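Local coordinates for beta-galactosidase (Bacillus circulans, PDB 4MAD), which probably hydrolyses terminal non-reducing beta-D-galactose residues from beta-D-galactosides, as a family 35 glycoside hydrolase, at residues W113-F118 and I128-F133; Y172-N177 and I462-F467; S207-G212 and E219-G224; G251-W256 and G298-E303; T304-T309 and V468-G473. All coordinates share one frame; numbering follows the deposited sequence.

Contact 1: residues W113-F118 and I128-F133; sequences WEFGGF and IKLRCF
Leu130 sets its CD1 methyl against two phenylalanine rings, Phe115 and Phe118. Both segments belong to one long loop that follows the third strand, 100-104, of the (beta/alpha)8 barrel. The leucine crosses Phe115 at about a right angle, with CD1 lying 4.2 Å from Phe115 CZ. Against Phe118 it slides past in the opposite direction, and CD1 comes 4.1 Å from Phe118 CE2. Both rings are met obliquely. They also pack on each other, with Phe118 CB over a face of Phe115, toward its rim. Phe115 reaches Leu130 with CG anti to its backbone nitrogen (chi1 -159°), which brings the ring end nearer the second segment. Arg131 touches the Phe118 ring through CG, while its guanidinium, turned 72° to that ring, goes to Glu169, near the predicted proton donor Glu171, and to the Phe175 ring. Arg131 CG lies in the plane of the Phe118 ring, 4.0 Å from its CZ.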
# COMPACT_ATOMS: atom_id res chain seq x y z
N TRP A 113 -3.04 -0.22 1.70
CA TRP A 113 -2.17 -1.08 0.92
C TRP A 113 -3.01 -2.04 0.08
O TRP A 113 -4.02 -2.45 0.51
CB TRP A 113 -1.30 -1.91 1.88
CG TRP A 113 -0.27 -2.77 1.31
CD1 TRP A 113 -0.31 -4.12 1.20
CD2 TRP A 113 1.01 -2.39 0.85
NE1 TRP A 113 0.82 -4.59 0.67
CE2 TRP A 113 1.65 -3.55 0.41
CE3 TRP A 113 1.67 -1.18 0.69
CZ2 TRP A 113 2.92 -3.53 -0.12
CZ3 TRP A 113 2.90 -1.18 0.14
CH2 TRP A 113 3.52 -2.34 -0.23
N GLU A 114 -2.50 -2.45 -1.07
CA GLU A 114 -3.31 -3.17 -2.02
C GLU A 114 -4.05 -4.32 -1.33
O GLU A 114 -3.46 -5.12 -0.71
CB GLU A 114 -2.40 -3.76 -3.11
CG GLU A 114 -2.77 -3.47 -4.52
CD GLU A 114 -3.76 -4.44 -5.12
OE1 GLU A 114 -4.43 -4.06 -6.06
OE2 GLU A 114 -3.83 -5.54 -4.61
N PHE A 115 -5.37 -4.30 -1.45
CA PHE A 115 -6.24 -5.41 -1.04
C PHE A 115 -6.11 -5.65 0.46
O PHE A 115 -6.37 -6.69 0.96
CB PHE A 115 -5.96 -6.67 -1.87
CG PHE A 115 -7.11 -7.72 -1.90
CD1 PHE A 115 -8.31 -7.50 -1.33
CD2 PHE A 115 -6.96 -8.93 -2.58
CE1 PHE A 115 -9.32 -8.46 -1.42
CE2 PHE A 115 -7.94 -9.88 -2.62
CZ PHE A 115 -9.09 -9.66 -2.05
N GLY A 116 -5.68 -4.62 1.13
CA GLY A 116 -5.48 -4.70 2.53
C GLY A 116 -4.47 -5.79 2.91
O GLY A 116 -4.54 -6.30 3.96
N GLY A 117 -3.52 -6.08 2.05
CA GLY A 117 -2.50 -7.08 2.29
C GLY A 117 -2.88 -8.47 1.84
O GLY A 117 -2.08 -9.37 1.84
N PHE A 118 -4.10 -8.64 1.44
CA PHE A 118 -4.53 -9.95 0.92
C PHE A 118 -3.90 -10.17 -0.46
O PHE A 118 -3.90 -9.33 -1.22
CB PHE A 118 -6.04 -10.02 0.76
CG PHE A 118 -6.81 -10.32 2.01
CD1 PHE A 118 -6.31 -11.09 3.01
CD2 PHE A 118 -8.09 -9.88 2.13
CE1 PHE A 118 -7.05 -11.38 4.10
CE2 PHE A 118 -8.81 -10.17 3.24
CZ PHE A 118 -8.27 -10.92 4.21
N ILE A 128 -14.87 -18.93 -1.28
CA ILE A 128 -14.24 -18.16 -0.23
C ILE A 128 -15.09 -17.02 0.24
O ILE A 128 -15.79 -16.44 -0.51
CB ILE A 128 -12.85 -17.69 -0.65
CG1 ILE A 128 -12.03 -17.26 0.56
CG2 ILE A 128 -12.96 -16.60 -1.62
CD1 ILE A 128 -10.66 -17.13 0.27
N LYS A 129 -15.02 -16.78 1.54
CA LYS A 129 -15.55 -15.61 2.16
C LYS A 129 -14.49 -15.05 3.07
O LYS A 129 -13.90 -15.78 3.79
CB LYS A 129 -16.81 -15.94 2.94
CG LYS A 129 -17.93 -16.37 2.07
CD LYS A 129 -18.50 -15.29 1.27
CE LYS A 129 -19.43 -15.86 0.27
NZ LYS A 129 -20.34 -14.92 -0.36
N LEU A 130 -14.24 -13.76 2.97
CA LEU A 130 -13.15 -13.14 3.71
C LEU A 130 -13.46 -12.72 5.14
O LEU A 130 -14.47 -12.20 5.41
CB LEU A 130 -12.58 -11.97 2.91
CG LEU A 130 -12.22 -12.25 1.47
CD1 LEU A 130 -11.87 -11.06 0.73
CD2 LEU A 130 -11.17 -13.24 1.38
N ARG A 131 -12.50 -12.92 6.02
CA ARG A 131 -12.59 -12.42 7.38
C ARG A 131 -13.80 -12.89 8.15
O ARG A 131 -14.42 -12.15 8.84
CB ARG A 131 -12.44 -10.88 7.43
CG ARG A 131 -11.17 -10.38 6.89
CD ARG A 131 -11.10 -8.89 6.84
NE ARG A 131 -10.80 -8.25 8.10
CZ ARG A 131 -10.95 -6.96 8.32
NH1 ARG A 131 -11.39 -6.21 7.35
NH2 ARG A 131 -10.64 -6.44 9.48
N CYS A 132 -14.09 -14.16 7.98
CA CYS A 132 -15.11 -14.85 8.72
C CYS A 132 -14.77 -16.32 8.83
O CYS A 132 -13.83 -16.76 8.28
CB CYS A 132 -16.48 -14.61 8.15
SG CYS A 132 -16.66 -15.35 6.57
N PHE A 133 -15.60 -17.06 9.51
CA PHE A 133 -15.27 -18.43 9.78
C PHE A 133 -15.58 -19.30 8.55
O PHE A 133 -16.52 -20.04 8.52
CB PHE A 133 -16.02 -18.95 11.02
CG PHE A 133 -15.45 -20.18 11.58
CD1 PHE A 133 -14.22 -20.19 12.13
CD2 PHE A 133 -16.15 -21.36 11.54
CE1 PHE A 133 -13.69 -21.30 12.62
CE2 PHE A 133 -15.62 -22.48 12.03
CZ PHE A 133 -14.36 -22.45 12.58

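Contact 2: residues Y172-N177 and I462-F467; sequences YGSFGN and INYGPF
Tyr464 brings its phenol end alongside Ser174. Its OH is 3.7 Å from Ser174 CB, and Tyr464 CE1 follows at 4.2 Å. The two hydroxyl oxygens, Ser174 OG and Tyr464 OH, stay 4.0 Å apart, so this is packing without a hydrogen bond. Tyr464 reaches over because CG stands anti to its backbone N (chi1 -180°), which lays the ring out toward the other segment. Phe175 makes the second touch. Its ring edge faces the carbonyl of Gly465, with CD1 4.2 Å from Gly465 O near the ring plane. Phe175 also has Arg131 as a cation-pi partner. Residues 172-174 form a short 3-10 segment, and Tyr172 O accepts from both Phe175 N and Gly176 N. Ser174 lies close to Glu171, the predicted proton donor, and Tyr464 lines the pocket that holds a 2-(2-methoxyethoxy)ethanol molecule. The arrangement probably forms part of the rim of the active-site pocket, where a loop of the first all-beta domain meets a barrel loop.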
# COMPACT_ATOMS: atom_id res chain seq x y z
N TYR A 172 -11.19 -5.41 13.61
CA TYR A 172 -12.16 -6.35 13.10
C TYR A 172 -13.59 -5.83 13.23
O TYR A 172 -14.39 -6.07 12.41
CB TYR A 172 -12.03 -7.74 13.66
CG TYR A 172 -12.95 -8.72 13.02
CD1 TYR A 172 -12.82 -9.09 11.69
CD2 TYR A 172 -14.03 -9.25 13.70
CE1 TYR A 172 -13.68 -9.96 11.11
CE2 TYR A 172 -14.90 -10.10 13.10
CZ TYR A 172 -14.71 -10.47 11.81
OH TYR A 172 -15.55 -11.33 11.23
N GLY A 173 -13.84 -5.09 14.30
CA GLY A 173 -15.14 -4.59 14.61
C GLY A 173 -15.70 -3.65 13.59
O GLY A 173 -16.85 -3.31 13.60
N SER A 174 -14.82 -3.15 12.77
CA SER A 174 -15.20 -2.28 11.68
C SER A 174 -15.67 -3.05 10.45
O SER A 174 -16.20 -2.45 9.57
CB SER A 174 -14.08 -1.33 11.31
OG SER A 174 -13.69 -0.50 12.36
N PHE A 175 -15.45 -4.35 10.41
CA PHE A 175 -15.79 -5.18 9.28
C PHE A 175 -16.78 -6.32 9.56
O PHE A 175 -17.54 -6.71 8.73
CB PHE A 175 -14.52 -5.78 8.69
CG PHE A 175 -14.77 -6.72 7.53
CD1 PHE A 175 -14.81 -6.29 6.26
CD2 PHE A 175 -15.05 -8.03 7.74
CE1 PHE A 175 -15.05 -7.18 5.23
CE2 PHE A 175 -15.30 -8.87 6.73
CZ PHE A 175 -15.31 -8.43 5.48
N GLY A 176 -16.71 -6.86 10.76
CA GLY A 176 -17.43 -8.06 11.10
C GLY A 176 -17.70 -8.30 12.56
O GLY A 176 -17.26 -7.57 13.40
N ASN A 177 -18.45 -9.36 12.83
CA ASN A 177 -18.66 -9.82 14.19
C ASN A 177 -18.49 -11.34 14.41
O ASN A 177 -19.08 -11.86 15.28
CB ASN A 177 -20.01 -9.37 14.69
CG ASN A 177 -21.08 -10.18 14.15
OD1 ASN A 177 -20.89 -10.83 13.18
ND2 ASN A 177 -22.20 -10.16 14.77
N ILE A 462 -9.23 -2.16 -3.10
CA ILE A 462 -9.82 -1.60 -1.92
C ILE A 462 -9.35 -2.36 -0.68
O ILE A 462 -9.22 -3.52 -0.69
CB ILE A 462 -11.36 -1.65 -1.99
CG1 ILE A 462 -11.83 -0.60 -2.97
CG2 ILE A 462 -11.98 -1.38 -0.66
CD1 ILE A 462 -13.17 -0.81 -3.50
N ASN A 463 -9.04 -1.60 0.33
CA ASN A 463 -8.46 -2.12 1.55
C ASN A 463 -9.25 -1.92 2.83
O ASN A 463 -8.77 -2.22 3.83
CB ASN A 463 -7.04 -1.58 1.76
CG ASN A 463 -7.00 -0.08 2.03
OD1 ASN A 463 -7.15 0.39 3.18
ND2 ASN A 463 -6.77 0.66 0.99
N TYR A 464 -10.44 -1.37 2.73
CA TYR A 464 -11.26 -1.11 3.86
C TYR A 464 -12.71 -1.03 3.40
O TYR A 464 -12.96 -0.50 2.37
CB TYR A 464 -10.89 0.24 4.50
CG TYR A 464 -11.70 0.59 5.70
CD1 TYR A 464 -11.35 0.13 6.96
CD2 TYR A 464 -12.83 1.38 5.59
CE1 TYR A 464 -12.11 0.42 8.05
CE2 TYR A 464 -13.57 1.69 6.68
CZ TYR A 464 -13.21 1.23 7.91
OH TYR A 464 -13.94 1.54 8.98
N GLY A 465 -13.58 -1.47 4.28
CA GLY A 465 -15.01 -1.44 4.05
C GLY A 465 -15.63 -2.60 3.30
O GLY A 465 -15.01 -3.56 3.07
N PRO A 466 -16.87 -2.42 2.92
CA PRO A 466 -17.75 -3.49 2.49
C PRO A 466 -17.55 -3.87 1.03
O PRO A 466 -18.14 -4.79 0.59
CB PRO A 466 -19.14 -2.91 2.71
CG PRO A 466 -18.96 -1.52 2.80
CD PRO A 466 -17.64 -1.23 3.31
N PHE A 467 -16.76 -3.12 0.31
CA PHE A 467 -16.60 -3.44 -1.09
C PHE A 467 -15.26 -4.07 -1.36
O PHE A 467 -14.76 -4.00 -2.41
CB PHE A 467 -16.90 -2.27 -1.97
CG PHE A 467 -18.23 -1.68 -1.68
CD1 PHE A 467 -19.35 -2.41 -1.82
CD2 PHE A 467 -18.33 -0.44 -1.16
CE1 PHE A 467 -20.54 -1.90 -1.53
CE2 PHE A 467 -19.52 0.07 -0.87
CZ PHE A 467 -20.63 -0.69 -1.07

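Contact 3: residues S207-G212 and E219-G224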
# COMPACT_ATOMS: atom_id res chain seq x y z
N SER A 207 -20.17 -0.51 18.55
CA SER A 207 -20.27 -1.54 17.53
C SER A 207 -18.90 -2.15 17.29
O SER A 207 -18.77 -3.31 17.13
CB SER A 207 -20.81 -0.99 16.23
OG SER A 207 -19.91 -0.13 15.64
N MET A 208 -17.89 -1.32 17.21
CA MET A 208 -16.56 -1.83 16.93
C MET A 208 -15.95 -2.68 18.04
O MET A 208 -15.32 -3.64 17.81
CB MET A 208 -15.63 -0.69 16.56
CG MET A 208 -16.12 0.06 15.35
SD MET A 208 -15.18 1.56 15.16
CE MET A 208 -15.72 2.08 13.55
N LEU A 209 -16.10 -2.22 19.25
CA LEU A 209 -15.65 -2.96 20.39
C LEU A 209 -16.42 -4.27 20.57
O LEU A 209 -15.87 -5.27 20.91
CB LEU A 209 -15.73 -2.12 21.64
CG LEU A 209 -14.88 -0.88 21.58
CD1 LEU A 209 -15.26 0.04 22.65
CD2 LEU A 209 -13.46 -1.32 21.81
N SER A 210 -17.72 -4.23 20.38
CA SER A 210 -18.46 -5.48 20.49
C SER A 210 -18.02 -6.49 19.42
O SER A 210 -17.88 -7.63 19.67
CB SER A 210 -19.98 -5.30 20.43
OG SER A 210 -20.44 -4.43 21.39
N GLY A 211 -17.89 -6.03 18.20
CA GLY A 211 -17.48 -6.90 17.12
C GLY A 211 -16.08 -7.42 17.14
O GLY A 211 -15.80 -8.50 16.72
N GLY A 212 -15.16 -6.55 17.53
CA GLY A 212 -13.76 -6.86 17.46
C GLY A 212 -12.98 -7.42 18.64
O GLY A 212 -11.92 -7.88 18.44
N GLU A 219 -7.52 -5.38 24.67
CA GLU A 219 -7.96 -4.50 23.60
C GLU A 219 -7.30 -3.11 23.68
O GLU A 219 -7.07 -2.59 24.74
CB GLU A 219 -9.50 -4.39 23.54
CG GLU A 219 -10.10 -3.40 22.59
CD GLU A 219 -10.06 -3.85 21.13
OE1 GLU A 219 -8.99 -4.20 20.69
OE2 GLU A 219 -11.09 -3.81 20.46
N THR A 220 -7.04 -2.55 22.52
CA THR A 220 -6.49 -1.21 22.40
C THR A 220 -7.42 -0.44 21.48
O THR A 220 -8.18 -1.04 20.82
CB THR A 220 -5.10 -1.23 21.80
OG1 THR A 220 -5.10 -1.87 20.55
CG2 THR A 220 -4.14 -1.94 22.73
N VAL A 221 -7.44 0.84 21.39
CA VAL A 221 -8.16 1.63 20.42
C VAL A 221 -7.27 2.53 19.56
O VAL A 221 -6.17 2.85 19.96
CB VAL A 221 -9.22 2.51 21.11
CG1 VAL A 221 -10.28 1.64 21.78
CG2 VAL A 221 -8.57 3.44 22.12
N ASN A 222 -7.93 2.89 18.45
CA ASN A 222 -7.31 3.69 17.45
C ASN A 222 -8.05 4.99 17.24
O ASN A 222 -9.22 4.98 17.15
CB ASN A 222 -7.30 2.90 16.16
CG ASN A 222 -6.56 1.61 16.28
OD1 ASN A 222 -5.72 1.47 17.10
ND2 ASN A 222 -6.84 0.69 15.38
N PHE A 223 -7.35 6.09 17.15
CA PHE A 223 -8.00 7.34 16.98
C PHE A 223 -7.08 8.49 16.59
O PHE A 223 -5.91 8.41 16.68
CB PHE A 223 -8.79 7.68 18.22
CG PHE A 223 -7.97 7.83 19.47
CD1 PHE A 223 -7.25 8.97 19.71
CD2 PHE A 223 -7.95 6.87 20.44
CE1 PHE A 223 -6.54 9.11 20.85
CE2 PHE A 223 -7.21 7.00 21.58
CZ PHE A 223 -6.53 8.11 21.79
N GLY A 224 -7.69 9.55 16.12
CA GLY A 224 -6.97 10.73 15.79
C GLY A 224 -7.10 11.90 16.75
O GLY A 224 -6.27 12.78 16.78
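Helix 207-212 and strand 219-223 run roughly antiparallel, at 143°, with their axes 10.6 Å apart at the closest point. The two belong to one beta-alpha-beta unit of the (beta/alpha)8 barrel, made of strand 197-202, the helix and strand 218-223. Leu209 makes most of the helix side of the contact. It crosses Glu219 obliquely, and its CD2 methyl lies 4.0 Å from Glu219 CG and 3.7 Å from Glu219 OE2. The same methyl reaches Val221 CG1 at 4.3 Å, so one branch of the leucine touches two strand residues. Glu219 bends back at chi2 (75°), which lifts its carboxylate up from the strand toward the helix. OE2 also comes near the last turn, 4.5 Å from Gly212 C. The other oxygen, OE1, is hydrogen-bonded to Thr200 OG1 on the neighbouring strand, though its modelled place is less sure. The carboxylate is buried, with a leucine methyl beside OE2. Asp202 brings a second carboxylate oxygen close to OE2. The close, buried pair of acids is likely to raise the pKa of one of them, and they could share a proton.

Contact 4: residues G251-W256 and G298-E303; sequences GWFDHW and GANHNE
Phe253 comes first along the 251-256 loop to touch Asn300. This loop follows the seventh strand, 244-249, of the (beta/alpha)8 barrel, and Asn300 sits on strand 299-301 of a small two-stranded antiparallel hairpin. The Phe253 ring leans on one face of Trp252, which lines the pocket of the bound 2-(2-methoxyethoxy)ethanol. Phe253 takes the crowded position, with CG between its backbone N and carbonyl carbon (chi1 60°), which brings the ring to the 298-303 segment. It comes from the opposite direction to Asn300, with ring and amide planes 31° apart. Next, Asp254 turns its carboxylate elsewhere, to His260 and His261. His255 then brings its imidazole to the amide end of Asn300. The side chains cross at about a right angle, and the flat groups are 73° apart. The imidazole is probably turned over in the model, so the ring atom at the amide is not settled. An alanine here would take away the ring beside the amide and would probably set the Asn300 side chain freer to turn. At the ring of Phe253 the amide nitrogen Asn300 ND2 stands at the edge, near the ring plane, 3.7 Å from CE1.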
# COMPACT_ATOMS: atom_id res chain seq x y z
N GLY A 251 -1.33 12.12 11.51
CA GLY A 251 -1.26 12.59 10.16
C GLY A 251 -2.41 11.94 9.41
O GLY A 251 -3.34 11.57 10.03
N TRP A 252 -2.33 11.86 8.09
CA TRP A 252 -3.33 11.20 7.28
C TRP A 252 -2.77 10.96 5.88
O TRP A 252 -1.71 11.37 5.57
CB TRP A 252 -4.64 11.98 7.19
CG TRP A 252 -5.86 11.18 6.94
CD1 TRP A 252 -6.64 11.22 5.86
CD2 TRP A 252 -6.47 10.26 7.84
NE1 TRP A 252 -7.69 10.36 6.00
CE2 TRP A 252 -7.62 9.78 7.22
CE3 TRP A 252 -6.14 9.80 9.10
CZ2 TRP A 252 -8.43 8.86 7.83
CZ3 TRP A 252 -6.94 8.92 9.68
CH2 TRP A 252 -8.08 8.45 9.07
N PHE A 253 -3.52 10.25 5.08
CA PHE A 253 -3.11 9.87 3.74
C PHE A 253 -3.97 10.50 2.67
O PHE A 253 -5.00 11.01 2.96
CB PHE A 253 -3.17 8.38 3.53
CG PHE A 253 -4.50 7.84 3.70
CD1 PHE A 253 -5.30 7.54 2.65
CD2 PHE A 253 -4.98 7.67 4.95
CE1 PHE A 253 -6.53 7.07 2.87
CE2 PHE A 253 -6.19 7.23 5.15
CZ PHE A 253 -6.97 6.93 4.10
N ASP A 254 -3.50 10.44 1.44
CA ASP A 254 -4.12 11.11 0.33
C ASP A 254 -4.64 10.13 -0.74
O ASP A 254 -4.04 9.16 -1.01
CB ASP A 254 -3.13 12.00 -0.39
CG ASP A 254 -2.61 13.12 0.46
OD1 ASP A 254 -3.25 13.47 1.41
OD2 ASP A 254 -1.57 13.65 0.11
N HIS A 255 -5.78 10.50 -1.32
CA HIS A 255 -6.26 9.90 -2.56
C HIS A 255 -5.99 10.83 -3.76
O HIS A 255 -5.97 12.01 -3.61
CB HIS A 255 -7.77 9.68 -2.52
CG HIS A 255 -8.29 8.91 -1.33
ND1 HIS A 255 -7.95 7.61 -1.08
CD2 HIS A 255 -9.18 9.24 -0.39
CE1 HIS A 255 -8.60 7.18 -0.02
NE2 HIS A 255 -9.38 8.14 0.39
N TRP A 256 -5.88 10.29 -4.95
CA TRP A 256 -5.67 11.14 -6.09
C TRP A 256 -6.84 12.13 -6.20
O TRP A 256 -7.93 11.79 -6.02
CB TRP A 256 -5.50 10.33 -7.38
CG TRP A 256 -4.27 9.53 -7.42
CD1 TRP A 256 -4.17 8.21 -7.30
CD2 TRP A 256 -2.95 10.01 -7.60
NE1 TRP A 256 -2.87 7.81 -7.39
CE2 TRP A 256 -2.09 8.91 -7.58
CE3 TRP A 256 -2.40 11.27 -7.81
CZ2 TRP A 256 -0.72 9.04 -7.73
CZ3 TRP A 256 -1.05 11.38 -7.93
CH2 TRP A 256 -0.23 10.28 -7.89
N GLY A 298 -3.20 1.03 -1.93
CA GLY A 298 -4.56 0.66 -1.65
C GLY A 298 -5.62 1.62 -2.20
O GLY A 298 -5.32 2.44 -2.96
N ALA A 299 -6.85 1.46 -1.76
CA ALA A 299 -7.96 2.31 -2.13
C ALA A 299 -9.08 2.24 -1.11
O ALA A 299 -9.08 1.40 -0.29
CB ALA A 299 -8.49 1.98 -3.45
N ASN A 300 -10.00 3.16 -1.24
CA ASN A 300 -11.18 3.21 -0.43
C ASN A 300 -12.38 3.37 -1.35
O ASN A 300 -12.24 3.55 -2.52
CB ASN A 300 -11.15 4.34 0.58
CG ASN A 300 -10.14 4.11 1.67
OD1 ASN A 300 -10.38 3.40 2.57
ND2 ASN A 300 -9.03 4.67 1.50
N HIS A 301 -13.54 3.19 -0.78
CA HIS A 301 -14.77 3.41 -1.49
C HIS A 301 -15.73 4.09 -0.52
O HIS A 301 -15.96 3.59 0.50
CB HIS A 301 -15.32 2.05 -1.96
CG HIS A 301 -16.31 2.15 -3.06
ND1 HIS A 301 -17.51 2.79 -2.91
CD2 HIS A 301 -16.26 1.74 -4.34
CE1 HIS A 301 -18.17 2.73 -4.05
NE2 HIS A 301 -17.44 2.10 -4.92
N ASN A 302 -16.30 5.22 -0.86
CA ASN A 302 -17.27 5.76 0.05
C ASN A 302 -18.62 5.20 -0.38
O ASN A 302 -18.69 4.19 -0.98
CB ASN A 302 -17.20 7.27 0.20
CG ASN A 302 -17.35 8.00 -1.07
OD1 ASN A 302 -17.03 9.17 -1.16
ND2 ASN A 302 -17.81 7.34 -2.06
N GLU A 303 -19.63 5.77 -0.06
CA GLU A 303 -20.76 5.02 -0.60
C GLU A 303 -20.97 5.20 -2.10
O GLU A 303 -21.72 4.50 -2.71
CB GLU A 303 -22.05 5.42 0.13
CG GLU A 303 -22.06 5.05 1.61
CD GLU A 303 -21.87 3.56 1.83
OE1 GLU A 303 -22.45 2.76 1.05
OE2 GLU A 303 -21.16 3.18 2.78

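Contact 5: residues T304-T309 and V468-G473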
# COMPACT_ATOMS: atom_id res chain seq x y z
N THR A 304 -20.37 6.11 -2.72
CA THR A 304 -20.57 6.39 -4.10
C THR A 304 -19.37 6.10 -5.01
O THR A 304 -19.54 5.53 -6.05
CB THR A 304 -21.03 7.84 -4.29
OG1 THR A 304 -20.94 8.19 -5.65
CG2 THR A 304 -20.21 8.77 -3.54
N ASP A 305 -18.18 6.52 -4.59
CA ASP A 305 -16.97 6.56 -5.40
C ASP A 305 -15.81 5.70 -4.87
O ASP A 305 -15.66 5.56 -3.73
CB ASP A 305 -16.41 7.96 -5.43
CG ASP A 305 -17.29 8.93 -6.18
OD1 ASP A 305 -17.96 8.52 -7.12
OD2 ASP A 305 -17.29 10.10 -5.83
N TYR A 306 -15.06 5.17 -5.79
CA TYR A 306 -13.82 4.45 -5.60
C TYR A 306 -12.72 5.50 -5.50
O TYR A 306 -12.70 6.41 -6.27
CB TYR A 306 -13.57 3.50 -6.78
CG TYR A 306 -12.15 3.01 -6.89
CD1 TYR A 306 -11.69 1.97 -6.12
CD2 TYR A 306 -11.26 3.61 -7.72
CE1 TYR A 306 -10.40 1.55 -6.19
CE2 TYR A 306 -9.96 3.19 -7.79
CZ TYR A 306 -9.53 2.16 -7.01
OH TYR A 306 -8.25 1.73 -7.06
N GLN A 307 -11.85 5.38 -4.52
CA GLN A 307 -10.84 6.41 -4.25
C GLN A 307 -9.45 5.80 -4.06
O GLN A 307 -9.19 5.19 -3.10
CB GLN A 307 -11.22 7.20 -3.00
CG GLN A 307 -12.63 7.61 -2.89
CD GLN A 307 -13.04 8.02 -1.46
OE1 GLN A 307 -13.00 7.26 -0.56
NE2 GLN A 307 -13.43 9.24 -1.32
N PRO A 308 -8.61 5.97 -5.03
CA PRO A 308 -7.32 5.31 -5.02
C PRO A 308 -6.35 6.13 -4.21
O PRO A 308 -6.32 7.32 -4.33
CB PRO A 308 -6.95 5.27 -6.50
CG PRO A 308 -7.69 6.35 -7.07
CD PRO A 308 -8.94 6.46 -6.35
N THR A 309 -5.59 5.48 -3.35
CA THR A 309 -4.59 6.12 -2.56
C THR A 309 -3.35 6.40 -3.42
O THR A 309 -3.09 5.66 -4.31
CB THR A 309 -4.24 5.24 -1.35
OG1 THR A 309 -5.35 5.19 -0.46
CG2 THR A 309 -3.01 5.77 -0.63
N VAL A 468 -14.71 -4.68 -0.35
CA VAL A 468 -13.35 -5.21 -0.41
C VAL A 468 -13.18 -6.35 -1.36
O VAL A 468 -12.09 -6.66 -1.71
CB VAL A 468 -12.81 -5.60 0.97
CG1 VAL A 468 -13.57 -6.74 1.51
CG2 VAL A 468 -11.39 -5.96 0.89
N VAL A 469 -14.26 -6.99 -1.76
CA VAL A 469 -14.12 -8.07 -2.71
C VAL A 469 -14.04 -7.41 -4.07
O VAL A 469 -15.02 -7.21 -4.72
CB VAL A 469 -15.29 -9.04 -2.65
CG1 VAL A 469 -15.19 -10.03 -3.74
CG2 VAL A 469 -15.36 -9.72 -1.37
N ASP A 470 -12.84 -7.05 -4.44
CA ASP A 470 -12.61 -6.04 -5.44
C ASP A 470 -11.85 -6.63 -6.61
O ASP A 470 -10.68 -6.59 -6.65
CB ASP A 470 -11.84 -4.87 -4.82
CG ASP A 470 -11.75 -3.68 -5.73
OD1 ASP A 470 -12.54 -3.55 -6.63
OD2 ASP A 470 -10.97 -2.83 -5.47
N TYR A 471 -12.59 -7.26 -7.52
CA TYR A 471 -12.02 -7.81 -8.73
C TYR A 471 -11.59 -6.69 -9.65
O TYR A 471 -12.24 -5.74 -9.75
CB TYR A 471 -13.03 -8.68 -9.49
CG TYR A 471 -13.38 -9.97 -8.81
CD1 TYR A 471 -12.60 -11.07 -8.95
CD2 TYR A 471 -14.48 -10.06 -8.02
CE1 TYR A 471 -12.90 -12.22 -8.37
CE2 TYR A 471 -14.79 -11.22 -7.41
CZ TYR A 471 -13.99 -12.28 -7.59
OH TYR A 471 -14.30 -13.42 -6.97
N LYS A 472 -10.51 -6.89 -10.36
CA LYS A 472 -9.99 -5.89 -11.24
C LYS A 472 -9.97 -6.34 -12.73
O LYS A 472 -9.96 -7.52 -13.03
CB LYS A 472 -8.63 -5.44 -10.72
CG LYS A 472 -8.68 -4.97 -9.32
CD LYS A 472 -9.48 -3.78 -9.21
CE LYS A 472 -8.96 -2.82 -8.16
NZ LYS A 472 -9.85 -1.78 -7.82
N GLY A 473 -10.01 -5.38 -13.63
CA GLY A 473 -10.23 -5.62 -15.04
C GLY A 473 -11.67 -5.33 -15.38
O GLY A 473 -12.19 -4.33 -15.02
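Lys472 meets Tyr306 with its ammonium end. From CB the chain is bent at chi2 (-65°) and again at chi3, which turns CD and CE back along Asp470. CD packs 4.0 Å from Asp470 OD1, and CE lies 3.4 Å from Asp470 OD2. NZ then closes a salt bridge to that same OD2 at 2.8 Å, coming from above the carboxylate plane. NZ also lies 3.7 Å from Tyr306 CE1 and 3.9 Å from Tyr306 OH, approaching the ring obliquely. The tyrosine hydroxyl is hydrogen-bonded to Gly460 O, and NZ shares that acceptor. Asp418 gives NZ a second salt bridge. A methionine in its place would lose the charge and would probably leave Asp418 and OD2 of Asp470 without their lysine partner, though Asp470 would keep Arg434. The contact joins strand 306-308, in the family 35 catalytic region, to a loop of the first all-beta domain. With two carboxylates and a carbonyl round it, the buried ammonium probably stays charged, even with Arg434 close by.

How the contacts relate
Contact 1 comes first and closes a short loop within the barrel region, between 113-118 and 128-133. Contact 2 opens at 172-177 and reaches 285 residues on to 462-467, joining the barrel to the first all-beta domain. Two contacts fall within that span. Contact 3 links a helix to the strand after it, and contact 4 brings 251-256 to the hairpin strand 299-301. Contact 5 starts inside the span, on strand 306-308, and ends beyond it at 468-473, so it crosses contact 2. Asn300 O is hydrogen-bonded to Gln307 N between contacts 4 and 5. Asn463 N is hydrogen-bonded to Ala299 O, and Arg131 O to Tyr172 OH, tying contacts 4 and 1 to contact 2.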